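Local coordinates for protein putative tagatose-6-phosphate ketose/aldose isomerase (PDB 3C3J) that is a putative isomerase-family protein with two SIS domains in one chain, each built on a parallel beta-sheet, in a two-chain assembly, at residues G62-I70 with G234-K245; T196-I207 with S330-C341. All coordinates share one frame; numbering follows the deposited sequence.

In the fold
After the N-terminal helices 15-21 and 23-49, the chain builds a five-stranded parallel sheet, and helix 63-79 follows its strand 55-59; helix 198-210 comes after that sheet is complete. A second sheet with the same 2-1-3-4-5 strand order follows, with helix 235-249 after strand 226-231 and helix 335-356 at the end. Contact 1 closes a loop of 163 residues by pairing helices from the two halves; contact 2 closes one of 122 residues, bringing helix 198-210 onto the approach to helix 335-356. The loops cross rather than nest. Their centres lie about 17 Å apart, and I70 and L235 of contact 1 pack on 335-341 of contact 2, so the two contacts adjoin directly.

Contact 1 (G62-I70 with G234-K245); sequences GTSAFIGDI and GLQGAARESALK
Two helices, each following a strand of a different SIS domain, pack antiparallel in a buried interface near the centre of the chain: F66 of helix 63-79 enters a hole formed by G237, R240, E241 and L244 of helix 235-249. The segment axes approach to 7.5 Å at 162°. The extended R240 chain crosses the F66 ring, laying CG over one face, 3.8 Å from its centroid, while G62 O covers the opposite face. At the ring edge lie L244 CD2, 3.6 Å from F66 CE2, and E241 OE1. Beyond the ring, R240 NH1 meets D69 OD2 in a salt bridge of 3.2 Å; the carboxylate and guanidinium planes are nearly parallel (7°), but the oxygen meets the guanidinium obliquely, through NH1 alone. Close approach continues at the glycines: G234 O receives a CA-H...O contact from I70 CA at 3.3 Å, and I70 CG1 lies against the backbone of G237 and A238. A bend at chi2 (47°) turns the E241 carboxylate back to T63, whose OG1 donates to OE1 over 2.7 Å on its syn side. E241 OE2 takes K245 NZ at 2.6 Å, and a water accepting from K245 NZ donates to T63 OG1. Thus both oxygens of the buried E241 have donors, which fixes the rotation of its carboxylate; at the other end R240 uses its aliphatic chain on the F66 face and its guanidinium on D69.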
loop_
_atom_site.group_PDB
_atom_site.type_symbol
_atom_site.label_atom_id
_atom_site.label_comp_id
_atom_site.label_asym_id
_atom_site.label_seq_id
_atom_site.Cartn_x
_atom_site.Cartn_y
_atom_site.Cartn_z
ATOM N N GLY A 62 -5.160 -8.828 -6.397
ATOM C CA GLY A 62 -3.917 -9.566 -6.122
ATOM C C GLY A 62 -2.751 -9.012 -6.936
ATOM O O GLY A 62 -2.562 -7.783 -7.036
ATOM N N THR A 63 -1.990 -9.924 -7.535
ATOM C CA THR A 63 -0.904 -9.568 -8.461
ATOM C C THR A 63 -1.303 -8.533 -9.514
ATOM O O THR A 63 -0.531 -7.643 -9.827
ATOM C CB THR A 63 -0.368 -10.834 -9.154
ATOM O OG1 THR A 63 0.301 -11.654 -8.179
ATOM C CG2 THR A 63 0.596 -10.489 -10.297
ATOM N N SER A 64 -2.517 -8.645 -10.043
ATOM C CA SER A 64 -3.002 -7.707 -11.068
ATOM C C SER A 64 -3.163 -6.308 -10.512
ATOM O O SER A 64 -3.092 -5.359 -11.272
ATOM C CB SER A 64 -4.308 -8.178 -11.704
ATOM O OG SER A 64 -4.093 -9.357 -12.467
ATOM N N ALA A 65 -3.378 -6.187 -9.198
ATOM C CA ALA A 65 -3.447 -4.867 -8.559
ATOM C C ALA A 65 -2.086 -4.189 -8.566
ATOM O O ALA A 65 -1.997 -2.955 -8.589
ATOM C CB ALA A 65 -3.951 -4.983 -7.120
ATOM N N PHE A 66 -1.018 -4.978 -8.533
ATOM C CA PHE A 66 0.324 -4.393 -8.384
ATOM C C PHE A 66 0.820 -3.748 -9.674
ATOM O O PHE A 66 1.734 -2.930 -9.636
ATOM C CB PHE A 66 1.324 -5.441 -7.856
ATOM C CG PHE A 66 0.839 -6.163 -6.631
ATOM C CD1 PHE A 66 0.029 -5.529 -5.687
ATOM C CD2 PHE A 66 1.199 -7.493 -6.403
ATOM C CE1 PHE A 66 -0.442 -6.231 -4.556
ATOM C CE2 PHE A 66 0.745 -8.172 -5.289
ATOM C CZ PHE A 66 -0.075 -7.544 -4.360
ATOM N N ILE A 67 0.191 -4.049 -10.805
ATOM C CA ILE A 67 0.529 -3.378 -12.060
ATOM C C ILE A 67 0.393 -1.859 -11.891
ATOM O O ILE A 67 1.334 -1.130 -12.115
ATOM C CB ILE A 67 -0.322 -3.876 -13.268
ATOM C CG1 ILE A 67 -0.080 -5.378 -13.482
ATOM C CG2 ILE A 67 -0.011 -3.021 -14.578
ATOM C CD1 ILE A 67 -1.009 -6.019 -14.460
ATOM N N GLY A 68 -0.783 -1.410 -11.471
ATOM C CA GLY A 68 -1.035 -0.003 -11.239
ATOM C C GLY A 68 -0.111 0.569 -10.196
ATOM O O GLY A 68 0.292 1.704 -10.302
ATOM N N ASP A 69 0.207 -0.206 -9.164
ATOM C CA ASP A 69 1.182 0.215 -8.142
ATOM C C ASP A 69 2.541 0.541 -8.747
ATOM O O ASP A 69 3.183 1.529 -8.344
ATOM C CB ASP A 69 1.331 -0.827 -7.045
ATOM C CG ASP A 69 0.073 -0.962 -6.170
ATOM O OD1 ASP A 69 -0.814 -0.096 -6.227
ATOM O OD2 ASP A 69 -0.030 -1.963 -5.424
ATOM N N ILE A 70 2.965 -0.257 -9.726
ATOM C CA ILE A 70 4.256 -0.023 -10.388
ATOM C C ILE A 70 4.182 1.167 -11.368
ATOM O O ILE A 70 5.084 2.023 -11.357
ATOM C CB ILE A 70 4.765 -1.275 -11.088
ATOM C CG1 ILE A 70 4.961 -2.408 -10.065
ATOM C CG2 ILE A 70 6.098 -1.014 -11.814
ATOM C CD1 ILE A 70 5.126 -3.779 -10.671
ATOM N N GLY A 234 7.498 3.452 -7.581
ATOM C CA GLY A 234 6.786 2.345 -8.199
ATOM C C GLY A 234 7.453 0.973 -8.081
ATOM O O GLY A 234 6.783 -0.042 -8.191
ATOM N N LEU A 235 8.765 0.931 -7.842
ATOM C CA LEU A 235 9.425 -0.349 -7.605
ATOM C C LEU A 235 8.993 -1.006 -6.310
ATOM O O LEU A 235 9.225 -2.199 -6.121
ATOM C CB LEU A 235 10.938 -0.224 -7.631
ATOM C CG LEU A 235 11.568 0.138 -8.970
ATOM C CD1 LEU A 235 13.076 0.372 -8.781
ATOM C CD2 LEU A 235 11.282 -0.930 -10.053
ATOM N N GLN A 236 8.367 -0.247 -5.410
ATOM C CA GLN A 236 7.742 -0.855 -4.257
ATOM C C GLN A 236 6.652 -1.858 -4.708
ATOM O O GLN A 236 6.479 -2.929 -4.096
ATOM C CB GLN A 236 7.191 0.174 -3.254
ATOM C CG GLN A 236 6.689 -0.547 -2.010
ATOM C CD GLN A 236 6.151 0.317 -0.899
ATOM O OE1 GLN A 236 6.149 1.580 -0.955
ATOM N NE2 GLN A 236 5.657 -0.368 0.138
ATOM N N GLY A 237 5.921 -1.525 -5.774
ATOM C CA GLY A 237 4.953 -2.466 -6.344
ATOM C C GLY A 237 5.594 -3.752 -6.857
ATOM O O GLY A 237 5.022 -4.831 -6.727
ATOM N N ALA A 238 6.779 -3.639 -7.460
ATOM C CA ALA A 238 7.563 -4.807 -7.871
ATOM C C ALA A 238 7.995 -5.633 -6.656
ATOM O O ALA A 238 7.922 -6.891 -6.670
ATOM C CB ALA A 238 8.783 -4.366 -8.698
ATOM N N ALA A 239 8.424 -4.936 -5.606
ATOM C CA ALA A 239 8.747 -5.595 -4.326
ATOM C C ALA A 239 7.550 -6.331 -3.748
ATOM O O ALA A 239 7.695 -7.447 -3.264
ATOM C CB ALA A 239 9.329 -4.599 -3.319
ATOM N N ARG A 240 6.366 -5.725 -3.846
ATOM C CA ARG A 240 5.132 -6.326 -3.345
ATOM C C ARG A 240 4.762 -7.588 -4.103
ATOM O O ARG A 240 4.427 -8.621 -3.480
ATOM C CB ARG A 240 3.998 -5.313 -3.419
ATOM C CG ARG A 240 2.750 -5.732 -2.674
ATOM C CD ARG A 240 1.769 -4.523 -2.687
ATOM N NE ARG A 240 0.610 -4.747 -1.847
ATOM C CZ ARG A 240 -0.358 -3.840 -1.689
ATOM N NH1 ARG A 240 -0.325 -2.674 -2.336
ATOM N NH2 ARG A 240 -1.383 -4.114 -0.919
ATOM N N GLU A 241 4.842 -7.532 -5.427
ATOM C CA GLU A 241 4.633 -8.727 -6.260
ATOM C C GLU A 241 5.650 -9.839 -5.950
ATOM O O GLU A 241 5.297 -11.031 -5.908
ATOM C CB GLU A 241 4.729 -8.324 -7.738
ATOM C CG GLU A 241 4.710 -9.455 -8.778
ATOM C CD GLU A 241 3.616 -10.508 -8.574
ATOM O OE1 GLU A 241 2.629 -10.263 -7.823
ATOM O OE2 GLU A 241 3.744 -11.584 -9.206
ATOM N N SER A 242 6.915 -9.442 -5.794
ATOM C CA SER A 242 7.992 -10.354 -5.452
ATOM C C SER A 242 7.724 -11.046 -4.127
ATOM O O SER A 242 7.886 -12.261 -4.012
ATOM C CB SER A 242 9.323 -9.611 -5.416
ATOM O OG SER A 242 9.658 -9.099 -6.685
ATOM N N ALA A 243 7.297 -10.279 -3.133
ATOM C CA ALA A 243 6.975 -10.842 -1.825
ATOM C C ALA A 243 5.798 -11.818 -1.956
ATOM O O ALA A 243 5.849 -12.904 -1.414
ATOM C CB ALA A 243 6.694 -9.731 -0.812
ATOM N N LEU A 244 4.744 -11.436 -2.686
ATOM C CA LEU A 244 3.575 -12.300 -2.792
ATOM C C LEU A 244 3.921 -13.637 -3.487
ATOM O O LEU A 244 3.418 -14.697 -3.092
ATOM C CB LEU A 244 2.445 -11.597 -3.539
ATOM C CG LEU A 244 1.151 -12.413 -3.591
ATOM C CD1 LEU A 244 0.686 -12.805 -2.173
ATOM C CD2 LEU A 244 0.090 -11.639 -4.372
ATOM N N LYS A 245 4.769 -13.595 -4.510
ATOM C CA LYS A 245 5.190 -14.821 -5.189
ATOM C C LYS A 245 5.825 -15.832 -4.229
ATOM O O LYS A 245 5.478 -17.010 -4.264
ATOM C CB LYS A 245 6.166 -14.534 -6.335
ATOM C CG LYS A 245 5.516 -14.101 -7.609
ATOM C CD LYS A 245 4.763 -15.247 -8.206
ATOM C CE LYS A 245 3.742 -14.771 -9.178
ATOM N NZ LYS A 245 2.647 -13.907 -8.620
HETATM O O HOH W 1 -0.165 -14.401 -8.523
#

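Contact 2 (T196-I207 with S330-C341); sequences TFRDVADRCQAI and SRHFIDVEQAFC
The loop leading into helix 335-356, together with its first turns, packs against helix 198-210, joining the last helix of the second SIS domain to the helix between the two sheets; D199, R331 and E337 form a salt-bridge network. R331 turns CG between its backbone N and carbonyl carbon (chi1 64°), then extends toward helix 198-210. Its NE donates to the anti lone pair of D199 OD2 at 2.7 Å, nearly in the guanidinium plane and at 163°. NH2 also reaches T196 O, 3.0 Å away, from above the carbonyl plane, on the face opposite D199 N. End-on, NH1 and NH2 hold the two oxygens of E337, NH1 2.9 Å from OE1 and NH2 meeting OE2 from above the carboxylate plane; I334 N donates to OE1 from the face opposite NH1. Water bridges T196 OG1 and E337 OE2, while T196 OG1 also bonds T191. F333 presents a face to R203, whose CZ stands 4.4 Å from the ring centroid in a cation-pi contact; R203 NE is fixed by P328 O. Further along, F197 directs its edge at the F340 face, CZ to CZ 3.6 Å, in a T-shaped pair with planes at 80°. V200 CG1 packs on F340 CB at 3.8 Å, and I207 CD1 reaches C341 CB. Helix 174-187 and W27 adjoin F340. A salt-bridge network next to an aromatic cluster thus joins two sequence-distant helices of a double-SIS, parallel alpha/beta chain.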
loop_
_atom_site.group_PDB
_atom_site.type_symbol
_atom_site.label_atom_id
_atom_site.label_comp_id
_atom_site.label_asym_id
_atom_site.label_seq_id
_atom_site.Cartn_x
_atom_site.Cartn_y
_atom_site.Cartn_z
ATOM N N THR A 196 11.531 -0.067 -28.798
ATOM C CA THR A 196 12.295 0.211 -27.571
ATOM C C THR A 196 12.219 -0.962 -26.586
ATOM O O THR A 196 13.220 -1.302 -25.946
ATOM C CB THR A 196 11.861 1.532 -26.863
ATOM O OG1 THR A 196 10.514 1.408 -26.402
ATOM C CG2 THR A 196 11.963 2.754 -27.800
ATOM N N PHE A 197 11.062 -1.614 -26.497
ATOM C CA PHE A 197 10.885 -2.678 -25.513
ATOM C C PHE A 197 11.661 -3.926 -25.857
ATOM O O PHE A 197 11.869 -4.766 -24.994
ATOM C CB PHE A 197 9.410 -3.008 -25.262
ATOM C CG PHE A 197 9.126 -3.521 -23.872
ATOM C CD1 PHE A 197 9.205 -2.678 -22.758
ATOM C CD2 PHE A 197 8.792 -4.865 -23.666
ATOM C CE1 PHE A 197 8.941 -3.165 -21.463
ATOM C CE2 PHE A 197 8.530 -5.354 -22.368
ATOM C CZ PHE A 197 8.605 -4.509 -21.274
ATOM N N ARG A 198 12.103 -4.064 -27.104
ATOM C CA ARG A 198 13.008 -5.184 -27.441
ATOM C C ARG A 198 14.281 -5.172 -26.599
ATOM O O ARG A 198 14.845 -6.221 -26.337
ATOM C CB ARG A 198 13.362 -5.195 -28.936
ATOM C CG ARG A 198 12.200 -5.597 -29.809
ATOM C CD ARG A 198 12.504 -5.379 -31.271
ATOM N NE ARG A 198 11.284 -5.475 -32.056
ATOM C CZ ARG A 198 10.808 -6.601 -32.577
ATOM N NH1 ARG A 198 11.457 -7.753 -32.418
ATOM N NH2 ARG A 198 9.668 -6.567 -33.251
ATOM N N ASP A 199 14.744 -4.003 -26.173
ATOM C CA ASP A 199 15.913 -3.950 -25.263
ATOM C C ASP A 199 15.566 -4.573 -23.907
ATOM O O ASP A 199 16.418 -5.167 -23.254
ATOM C CB ASP A 199 16.406 -2.521 -25.067
ATOM C CG ASP A 199 16.836 -1.859 -26.379
ATOM O OD1 ASP A 199 17.250 -2.583 -27.307
ATOM O OD2 ASP A 199 16.750 -0.613 -26.497
ATOM N N VAL A 200 14.304 -4.424 -23.483
ATOM C CA VAL A 200 13.878 -4.962 -22.186
ATOM C C VAL A 200 13.720 -6.479 -22.299
ATOM O O VAL A 200 14.208 -7.227 -21.443
ATOM C CB VAL A 200 12.575 -4.253 -21.671
ATOM C CG1 VAL A 200 12.132 -4.815 -20.315
ATOM C CG2 VAL A 200 12.780 -2.730 -21.593
ATOM N N ALA A 201 13.064 -6.927 -23.364
ATOM C CA ALA A 201 12.929 -8.340 -23.670
ATOM C C ALA A 201 14.309 -8.973 -23.808
ATOM O O ALA A 201 14.547 -10.032 -23.262
ATOM C CB ALA A 201 12.102 -8.540 -24.973
ATOM N N ASP A 202 15.211 -8.317 -24.533
ATOM C CA ASP A 202 16.596 -8.820 -24.691
ATOM C C ASP A 202 17.323 -8.991 -23.337
ATOM O O ASP A 202 17.982 -9.981 -23.094
ATOM C CB ASP A 202 17.446 -7.866 -25.555
ATOM C CG ASP A 202 17.133 -7.940 -27.067
ATOM O OD1 ASP A 202 16.342 -8.805 -27.517
ATOM O OD2 ASP A 202 17.699 -7.098 -27.819
ATOM N N ARG A 203 17.198 -7.997 -22.467
ATOM C CA ARG A 203 17.875 -8.022 -21.197
ATOM C C ARG A 203 17.287 -9.073 -20.288
ATOM O O ARG A 203 18.015 -9.784 -19.638
ATOM C CB ARG A 203 17.819 -6.660 -20.537
ATOM C CG ARG A 203 18.831 -6.482 -19.451
ATOM C CD ARG A 203 18.589 -5.150 -18.776
ATOM N NE ARG A 203 19.788 -4.638 -18.158
ATOM C CZ ARG A 203 19.860 -3.437 -17.607
ATOM N NH1 ARG A 203 18.789 -2.654 -17.567
ATOM N NH2 ARG A 203 20.995 -3.019 -17.095
ATOM N N CYS A 204 15.958 -9.197 -20.282
ATOM C CA CYS A 204 15.313 -10.220 -19.466
ATOM C C CYS A 204 15.617 -11.632 -19.988
ATOM O O CYS A 204 15.804 -12.558 -19.187
ATOM C CB CYS A 204 13.812 -9.941 -19.354
ATOM S SG CYS A 204 13.499 -8.482 -18.320
ATOM N N GLN A 205 15.717 -11.788 -21.303
ATOM C CA GLN A 205 16.173 -13.067 -21.890
ATOM C C GLN A 205 17.605 -13.372 -21.431
ATOM O O GLN A 205 17.908 -14.511 -21.093
ATOM C CB GLN A 205 16.054 -13.031 -23.426
ATOM C CG GLN A 205 16.451 -14.324 -24.180
ATOM C CD GLN A 205 15.417 -15.442 -24.042
ATOM O OE1 GLN A 205 14.417 -15.298 -23.335
ATOM N NE2 GLN A 205 15.668 -16.580 -24.707
ATOM N N ALA A 206 18.473 -12.364 -21.403
ATOM C CA ALA A 206 19.851 -12.535 -20.867
ATOM C C ALA A 206 19.878 -12.919 -19.374
ATOM O O ALA A 206 20.737 -13.720 -18.939
ATOM C CB ALA A 206 20.692 -11.280 -21.115
ATOM N N ILE A 207 18.950 -12.345 -18.593
ATOM C CA ILE A 207 18.856 -12.658 -17.175
ATOM C C ILE A 207 18.493 -14.133 -17.031
ATOM O O ILE A 207 19.174 -14.892 -16.339
ATOM C CB ILE A 207 17.821 -11.763 -16.425
ATOM C CG1 ILE A 207 18.353 -10.308 -16.317
ATOM C CG2 ILE A 207 17.528 -12.347 -15.026
ATOM C CD1 ILE A 207 17.336 -9.249 -15.895
ATOM N N SER A 330 23.109 -3.098 -20.823
ATOM C CA SER A 330 22.121 -2.571 -21.754
ATOM C C SER A 330 22.188 -1.059 -21.762
ATOM O O SER A 330 22.933 -0.444 -20.974
ATOM C CB SER A 330 20.714 -2.990 -21.327
ATOM O OG SER A 330 20.374 -2.354 -20.088
ATOM N N ARG A 331 21.358 -0.446 -22.596
ATOM C CA ARG A 331 21.139 0.995 -22.501
ATOM C C ARG A 331 20.538 1.362 -21.132
ATOM O O ARG A 331 20.127 0.484 -20.359
ATOM C CB ARG A 331 20.191 1.463 -23.582
ATOM C CG ARG A 331 18.782 0.854 -23.445
ATOM C CD ARG A 331 17.787 1.683 -24.135
ATOM N NE ARG A 331 16.512 0.989 -24.319
ATOM C CZ ARG A 331 15.470 1.075 -23.487
ATOM N NH1 ARG A 331 15.520 1.815 -22.383
ATOM N NH2 ARG A 331 14.362 0.428 -23.779
ATOM N N HIS A 332 20.487 2.658 -20.844
ATOM C CA HIS A 332 19.839 3.123 -19.599
ATOM C C HIS A 332 18.369 2.729 -19.675
ATOM O O HIS A 332 17.735 2.917 -20.716
ATOM C CB HIS A 332 19.949 4.641 -19.438
ATOM C CG HIS A 332 19.285 5.154 -18.202
ATOM N ND1 HIS A 332 18.030 5.720 -18.219
ATOM C CD2 HIS A 332 19.673 5.136 -16.904
ATOM C CE1 HIS A 332 17.682 6.055 -16.987
ATOM N NE2 HIS A 332 18.664 5.723 -16.170
ATOM N N PHE A 333 17.864 2.134 -18.598
ATOM C CA PHE A 333 16.455 1.810 -18.440
ATOM C C PHE A 333 15.858 2.751 -17.392
ATOM O O PHE A 333 16.497 3.073 -16.390
ATOM C CB PHE A 333 16.266 0.374 -17.905
ATOM C CG PHE A 333 16.334 -0.724 -18.941
ATOM C CD1 PHE A 333 17.029 -0.574 -20.138
ATOM C CD2 PHE A 333 15.752 -1.974 -18.657
ATOM C CE1 PHE A 333 17.098 -1.614 -21.055
ATOM C CE2 PHE A 333 15.837 -3.021 -19.544
ATOM C CZ PHE A 333 16.525 -2.843 -20.754
ATOM N N ILE A 334 14.616 3.154 -17.593
ATOM C CA ILE A 334 13.871 3.854 -16.565
ATOM C C ILE A 334 13.266 2.818 -15.590
ATOM O O ILE A 334 13.317 1.601 -15.850
ATOM C CB ILE A 334 12.799 4.778 -17.162
ATOM C CG1 ILE A 334 11.762 3.997 -17.971
ATOM C CG2 ILE A 334 13.445 5.897 -18.032
ATOM C CD1 ILE A 334 10.591 4.876 -18.510
ATOM N N ASP A 335 12.733 3.267 -14.458
ATOM C CA ASP A 335 12.358 2.301 -13.428
ATOM C C ASP A 335 11.218 1.378 -13.837
ATOM O O ASP A 335 11.217 0.212 -13.456
ATOM C CB ASP A 335 12.110 2.959 -12.073
ATOM C CG ASP A 335 13.405 3.214 -11.294
ATOM O OD1 ASP A 335 14.454 2.588 -11.611
ATOM O OD2 ASP A 335 13.378 4.038 -10.346
ATOM N N VAL A 336 10.271 1.865 -14.632
ATOM C CA VAL A 336 9.188 0.979 -15.068
ATOM C C VAL A 336 9.715 -0.131 -16.007
ATOM O O VAL A 336 9.130 -1.222 -16.061
ATOM C CB VAL A 336 7.982 1.731 -15.699
ATOM C CG1 VAL A 336 7.249 2.621 -14.639
ATOM C CG2 VAL A 336 8.405 2.546 -16.984
ATOM N N GLU A 337 10.787 0.153 -16.756
ATOM C CA GLU A 337 11.491 -0.870 -17.551
ATOM C C GLU A 337 12.253 -1.851 -16.680
ATOM O O GLU A 337 12.161 -3.057 -16.898
ATOM C CB GLU A 337 12.420 -0.228 -18.575
ATOM C CG GLU A 337 11.636 0.552 -19.659
ATOM C CD GLU A 337 12.551 1.275 -20.641
ATOM O OE1 GLU A 337 13.598 1.780 -20.176
ATOM O OE2 GLU A 337 12.211 1.357 -21.856
ATOM N N GLN A 338 12.988 -1.327 -15.697
ATOM C CA GLN A 338 13.688 -2.145 -14.687
ATOM C C GLN A 338 12.821 -3.138 -13.922
ATOM O O GLN A 338 13.306 -4.191 -13.517
ATOM C CB GLN A 338 14.318 -1.250 -13.616
ATOM C CG GLN A 338 15.569 -0.509 -14.036
ATOM C CD GLN A 338 16.533 -0.336 -12.868
ATOM O OE1 GLN A 338 16.196 0.244 -11.805
ATOM N NE2 GLN A 338 17.723 -0.837 -13.046
ATOM N N ALA A 339 11.570 -2.763 -13.658
ATOM C CA ALA A 339 10.638 -3.609 -12.926
ATOM C C ALA A 339 10.610 -5.010 -13.546
ATOM O O ALA A 339 10.602 -6.004 -12.834
ATOM C CB ALA A 339 9.215 -3.001 -12.926
ATOM N N PHE A 340 10.626 -5.074 -14.871
ATOM C CA PHE A 340 10.624 -6.358 -15.603
ATOM C C PHE A 340 11.860 -7.213 -15.266
ATOM O O PHE A 340 11.753 -8.407 -14.966
ATOM C CB PHE A 340 10.513 -6.105 -17.103
ATOM C CG PHE A 340 9.193 -5.505 -17.498
ATOM C CD1 PHE A 340 8.127 -6.310 -17.865
ATOM C CD2 PHE A 340 9.013 -4.136 -17.492
ATOM C CE1 PHE A 340 6.912 -5.743 -18.205
ATOM C CE2 PHE A 340 7.782 -3.553 -17.848
ATOM C CZ PHE A 340 6.740 -4.352 -18.189
ATOM N N CYS A 341 13.020 -6.582 -15.274
ATOM C CA CYS A 341 14.283 -7.237 -14.902
ATOM C C CYS A 341 14.256 -7.777 -13.473
ATOM O O CYS A 341 14.597 -8.927 -13.252
ATOM C CB CYS A 341 15.441 -6.263 -15.026
ATOM S SG CYS A 341 15.577 -5.421 -16.654
HETATM O O HOH W 2 10.818 0.057 -23.728
HETATM O O HOH W 3 21.614 -0.147 -17.971
#